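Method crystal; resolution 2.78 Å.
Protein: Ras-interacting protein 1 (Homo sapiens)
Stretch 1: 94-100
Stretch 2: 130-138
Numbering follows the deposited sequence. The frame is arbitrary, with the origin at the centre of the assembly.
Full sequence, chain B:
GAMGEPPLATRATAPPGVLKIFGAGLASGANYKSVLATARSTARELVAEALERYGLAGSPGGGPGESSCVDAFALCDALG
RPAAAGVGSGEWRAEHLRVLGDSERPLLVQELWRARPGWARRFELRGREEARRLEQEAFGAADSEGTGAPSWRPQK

Stretch 1 (94-100) AEHLRVL
Stretch 2 130-138: EARRLEQEA

Stretch 1 carries a short strand that includes L97 and R98. It lies against a helix in stretch 2. The helix begins earlier in the chain and takes in E130 to L134; E137 is already loop. The N-to-C directions make an angle of 127°, so the helix runs obliquely back along the strand. The axes approach to 6.9 Å. In register, V99 sits by A131 (CA to CA 6.7 Å), L97 by E135 (CA to CA 5.3 Å) and H96 by A138 (CA to CA 5.6 Å).

The strand is extended, with phi/psi of -140/169 at L97 and -139/131 at R98. The helix is held by E135 N to A131 O at 2.8 Å and L134 N to E130 O at 3.1 Å. No hydrogen bond between modelled atoms joins the stretches. The contact rests on shape.

L97 is the main bump on the strand. Its CB points sideways, but the p,p rotamer (chi1 65°, chi2 76°) brings its end to the helix. Its two methyls sit against A131, L134 and E135, which form the hollow it fills. L97 CD1 lies 3.4 Å from A131 O and 4.0 Å from E135 CB. L97 CD2 meets L134 CD1 at 3.8 Å, an apolar contact; L134 is m,t and its CB points toward the strand.

The CA-to-CB bond of V99 (chi1 179°, t) points toward the helix. V99 CG2 rests on the A131 methyl, with V99 CG2 to A131 CB at 3.6 Å, an apolar contact. V99 CG2 is also 3.5 Å from E135 OE1.

E135 is extended (chi1 -155°, chi2 -168°) and lies along the strand. E135 CG is 3.3 Å from L97 O, and E135 OE2 is 3.7 Å from R98 CG. This contact with R98 is through the aliphatic part of the arginine; R98 CB points away.

Past the helix, A138 CB packs 3.3 Å from E95 O. H96 (chi1 178°, chi2 69°) brings H96 CE1 to 3.8 Å from E135 O. The contact buries 408 Å² in total.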

ATOM      1  N   ALA B  94      -6.743  10.694   9.866  1.00 84.70           N
ATOM      2  CA  ALA B  94      -6.206  10.205   8.574  1.00 84.94           C
ATOM      3  C   ALA B  94      -5.827  11.306   7.559  1.00 87.46           C
ATOM      4  O   ALA B  94      -6.645  12.176   7.234  1.00 90.04           O
ATOM      5  CB  ALA B  94      -7.166   9.212   7.944  1.00 77.22           C
ATOM      6  N   GLU B  95      -4.593  11.241   7.054  1.00 87.62           N
ATOM      7  CA  GLU B  95      -4.055  12.219   6.083  1.00 85.52           C
ATOM      8  C   GLU B  95      -4.506  12.004   4.620  1.00 81.48           C
ATOM      9  O   GLU B  95      -4.595  12.961   3.850  1.00 79.95           O
ATOM     10  CB  GLU B  95      -2.525  12.275   6.167  1.00 83.67           C
ATOM     11  N   HIS B  96      -4.762  10.752   4.250  1.00 76.98           N
ATOM     12  CA  HIS B  96      -5.326  10.394   2.948  1.00 72.52           C
ATOM     13  C   HIS B  96      -6.127   9.121   3.129  1.00 68.06           C
ATOM     14  O   HIS B  96      -5.828   8.323   4.010  1.00 68.59           O
ATOM     15  CB  HIS B  96      -4.220  10.190   1.895  1.00 77.72           C
ATOM     16  CG  HIS B  96      -4.728   9.772   0.544  1.00 85.00           C
ATOM     17  ND1 HIS B  96      -5.447  10.615  -0.279  1.00 91.04           N
ATOM     18  CD2 HIS B  96      -4.626   8.597  -0.122  1.00 86.45           C
ATOM     19  CE1 HIS B  96      -5.773   9.974  -1.389  1.00 88.05           C
ATOM     20  NE2 HIS B  96      -5.284   8.749  -1.321  1.00 89.71           N
ATOM     21  N   LEU B  97      -7.159   8.943   2.312  1.00 69.29           N
ATOM     22  CA  LEU B  97      -7.904   7.683   2.291  1.00 73.92           C
ATOM     23  C   LEU B  97      -8.292   7.255   0.879  1.00 72.89           C
ATOM     24  O   LEU B  97      -8.186   8.031  -0.066  1.00 74.79           O
ATOM     25  CB  LEU B  97      -9.134   7.747   3.217  1.00 74.74           C
ATOM     26  CG  LEU B  97     -10.306   8.700   2.959  1.00 73.31           C
ATOM     27  CD1 LEU B  97     -11.217   8.216   1.837  1.00 70.92           C
ATOM     28  CD2 LEU B  97     -11.100   8.830   4.244  1.00 74.75           C
ATOM     29  N   ARG B  98      -8.759   6.017   0.759  1.00 72.51           N
ATOM     30  CA  ARG B  98      -9.228   5.480  -0.503  1.00 70.63           C
ATOM     31  C   ARG B  98     -10.487   4.675  -0.259  1.00 73.93           C
ATOM     32  O   ARG B  98     -10.515   3.832   0.635  1.00 79.87           O
ATOM     33  CB  ARG B  98      -8.153   4.594  -1.107  1.00 67.90           C
ATOM     34  CG  ARG B  98      -8.471   4.079  -2.484  1.00 69.44           C
ATOM     35  CD  ARG B  98      -7.403   3.098  -2.925  1.00 77.92           C
ATOM     36  NE  ARG B  98      -8.036   1.966  -3.585  1.00 80.56           N
ATOM     37  CZ  ARG B  98      -8.196   0.770  -3.040  1.00 76.15           C
ATOM     38  NH1 ARG B  98      -7.735   0.513  -1.831  1.00 81.35           N
ATOM     39  NH2 ARG B  98      -8.807  -0.178  -3.717  1.00 73.02           N
ATOM     40  N   VAL B  99     -11.523   4.933  -1.055  1.00 74.39           N
ATOM     41  CA  VAL B  99     -12.771   4.181  -0.953  1.00 70.03           C
ATOM     42  C   VAL B  99     -12.644   2.928  -1.792  1.00 66.64           C
ATOM     43  O   VAL B  99     -12.510   3.004  -3.011  1.00 73.28           O
ATOM     44  CB  VAL B  99     -13.990   5.010  -1.417  1.00 70.11           C
ATOM     45  CG1 VAL B  99     -15.278   4.193  -1.334  1.00 57.96           C
ATOM     46  CG2 VAL B  99     -14.106   6.286  -0.593  1.00 70.82           C
ATOM     47  N   LEU B 100     -12.675   1.781  -1.131  1.00 64.17           N
ATOM     48  CA  LEU B 100     -12.741   0.500  -1.824  1.00 70.42           C
ATOM     49  C   LEU B 100     -14.004   0.421  -2.672  1.00 76.69           C
ATOM     50  O   LEU B 100     -15.070   0.871  -2.240  1.00 84.96           O
ATOM     51  CB  LEU B 100     -12.724  -0.656  -0.815  1.00 69.41           C
ATOM     52  CG  LEU B 100     -11.379  -1.199  -0.292  1.00 70.76           C
ATOM     53  CD1 LEU B 100     -10.551  -0.156   0.449  1.00 64.46           C
ATOM     54  CD2 LEU B 100     -11.599  -2.427   0.590  1.00 69.88           C
ATOM     55  N   GLU B 130     -18.812  11.979   2.626  1.00 79.84           N
ATOM     56  CA  GLU B 130     -17.647  12.351   3.432  1.00 83.96           C
ATOM     57  C   GLU B 130     -16.353  11.756   2.837  1.00 84.65           C
ATOM     58  O   GLU B 130     -15.354  12.470   2.652  1.00 86.48           O
ATOM     59  CB  GLU B 130     -17.853  11.866   4.871  1.00 88.05           C
ATOM     60  CG  GLU B 130     -16.911  12.462   5.912  1.00 97.99           C
ATOM     61  CD  GLU B 130     -16.978  11.759   7.271  1.00109.65           C
ATOM     62  OE1 GLU B 130     -16.091  12.025   8.113  1.00111.68           O
ATOM     63  OE2 GLU B 130     -17.901  10.938   7.513  1.00113.08           O
ATOM     64  N   ALA B 131     -16.419  10.466   2.497  1.00 76.85           N
ATOM     65  CA  ALA B 131     -15.285   9.673   2.039  1.00 71.04           C
ATOM     66  C   ALA B 131     -14.774  10.063   0.651  1.00 76.65           C
ATOM     67  O   ALA B 131     -13.563  10.242   0.459  1.00 72.99           O
ATOM     68  CB  ALA B 131     -15.645   8.197   2.082  1.00 65.50           C
ATOM     69  N   ARG B 132     -15.706  10.186  -0.303  1.00 84.49           N
ATOM     70  CA  ARG B 132     -15.418  10.600  -1.683  1.00 76.83           C
ATOM     71  C   ARG B 132     -14.800  12.009  -1.725  1.00 71.21           C
ATOM     72  O   ARG B 132     -13.944  12.274  -2.567  1.00 71.72           O
ATOM     73  CB  ARG B 132     -16.680  10.438  -2.554  1.00 81.50           C
ATOM     74  CG  ARG B 132     -16.750  11.268  -3.838  1.00 95.07           C
ATOM     75  CD  ARG B 132     -17.774  10.763  -4.853  1.00 95.12           C
ATOM     76  NE  ARG B 132     -19.052  10.342  -4.269  1.00 99.76           N
ATOM     77  CZ  ARG B 132     -19.617   9.147  -4.457  1.00108.60           C
ATOM     78  NH1 ARG B 132     -20.784   8.856  -3.880  1.00102.48           N
ATOM     79  NH2 ARG B 132     -19.028   8.244  -5.234  1.00112.04           N
ATOM     80  N   ARG B 133     -15.201  12.873  -0.787  1.00 71.24           N
ATOM     81  CA  ARG B 133     -14.586  14.201  -0.590  1.00 75.89           C
ATOM     82  C   ARG B 133     -13.144  14.100  -0.125  1.00 75.97           C
ATOM     83  O   ARG B 133     -12.251  14.648  -0.778  1.00 81.63           O
ATOM     84  CB  ARG B 133     -15.392  15.076   0.387  1.00 77.01           C
ATOM     85  CG  ARG B 133     -14.715  16.390   0.780  1.00 74.57           C
ATOM     86  CD  ARG B 133     -15.603  17.282   1.641  1.00 78.40           C
ATOM     87  NE  ARG B 133     -15.783  16.791   3.009  1.00 75.61           N
ATOM     88  CZ  ARG B 133     -14.967  17.064   4.030  1.00 85.55           C
ATOM     89  NH1 ARG B 133     -13.893  17.828   3.847  1.00 89.73           N
ATOM     90  NH2 ARG B 133     -15.217  16.565   5.240  1.00 84.68           N
ATOM     91  N   LEU B 134     -12.925  13.409   0.999  1.00 77.58           N
ATOM     92  CA  LEU B 134     -11.572  13.225   1.563  1.00 78.70           C
ATOM     93  C   LEU B 134     -10.631  12.479   0.623  1.00 80.38           C
ATOM     94  O   LEU B 134      -9.436  12.759   0.616  1.00 86.81           O
ATOM     95  CB  LEU B 134     -11.610  12.535   2.931  1.00 75.26           C
ATOM     96  CG  LEU B 134     -12.401  13.201   4.069  1.00 75.57           C
ATOM     97  CD1 LEU B 134     -12.669  12.198   5.185  1.00 72.75           C
ATOM     98  CD2 LEU B 134     -11.729  14.461   4.605  1.00 73.05           C
ATOM     99  N   GLU B 135     -11.180  11.555  -0.173  1.00 85.48           N
ATOM    100  CA  GLU B 135     -10.422  10.837  -1.204  1.00 89.60           C
ATOM    101  C   GLU B 135      -9.890  11.777  -2.292  1.00 96.40           C
ATOM    102  O   GLU B 135      -8.888  11.467  -2.945  1.00 99.22           O
ATOM    103  CB  GLU B 135     -11.255   9.716  -1.834  1.00 86.09           C
ATOM    104  CG  GLU B 135     -10.404   8.593  -2.423  1.00 88.79           C
ATOM    105  CD  GLU B 135     -11.166   7.608  -3.297  1.00 98.63           C
ATOM    106  OE1 GLU B 135     -12.420   7.617  -3.311  1.00101.17           O
ATOM    107  OE2 GLU B 135     -10.491   6.807  -3.981  1.00101.94           O
ATOM    108  N   GLN B 136     -10.549  12.925  -2.454  1.00103.24           N
ATOM    109  CA  GLN B 136     -10.177  13.907  -3.465  1.00104.87           C
ATOM    110  C   GLN B 136      -9.294  15.052  -2.957  1.00103.97           C
ATOM    111  O   GLN B 136      -8.412  15.501  -3.680  1.00109.04           O
ATOM    112  CB  GLN B 136     -11.426  14.458  -4.151  1.00110.68           C
ATOM    113  CG  GLN B 136     -11.234  14.738  -5.634  1.00122.73           C
ATOM    114  CD  GLN B 136     -11.004  13.476  -6.453  1.00127.06           C
ATOM    115  OE1 GLN B 136      -9.904  13.240  -6.963  1.00129.94           O
ATOM    116  NE2 GLN B 136     -12.040  12.654  -6.576  1.00128.19           N
ATOM    117  N   GLU B 137      -9.517  15.518  -1.729  1.00104.88           N
ATOM    118  CA  GLU B 137      -8.832  16.725  -1.249  1.00107.87           C
ATOM    119  C   GLU B 137      -8.171  16.598   0.135  1.00109.70           C
ATOM    120  O   GLU B 137      -8.644  17.180   1.119  1.00106.35           O
ATOM    121  CB  GLU B 137      -9.782  17.931  -1.316  1.00113.95           C
ATOM    122  N   ALA B 138      -7.075  15.838   0.194  1.00113.29           N
ATOM    123  CA  ALA B 138      -6.215  15.741   1.392  1.00105.53           C
ATOM    124  C   ALA B 138      -4.840  15.155   1.057  1.00107.05           C
ATOM    125  O   ALA B 138      -4.315  15.341  -0.047  1.00107.79           O
ATOM    126  CB  ALA B 138      -6.894  14.939   2.500  1.00 92.15           C
TER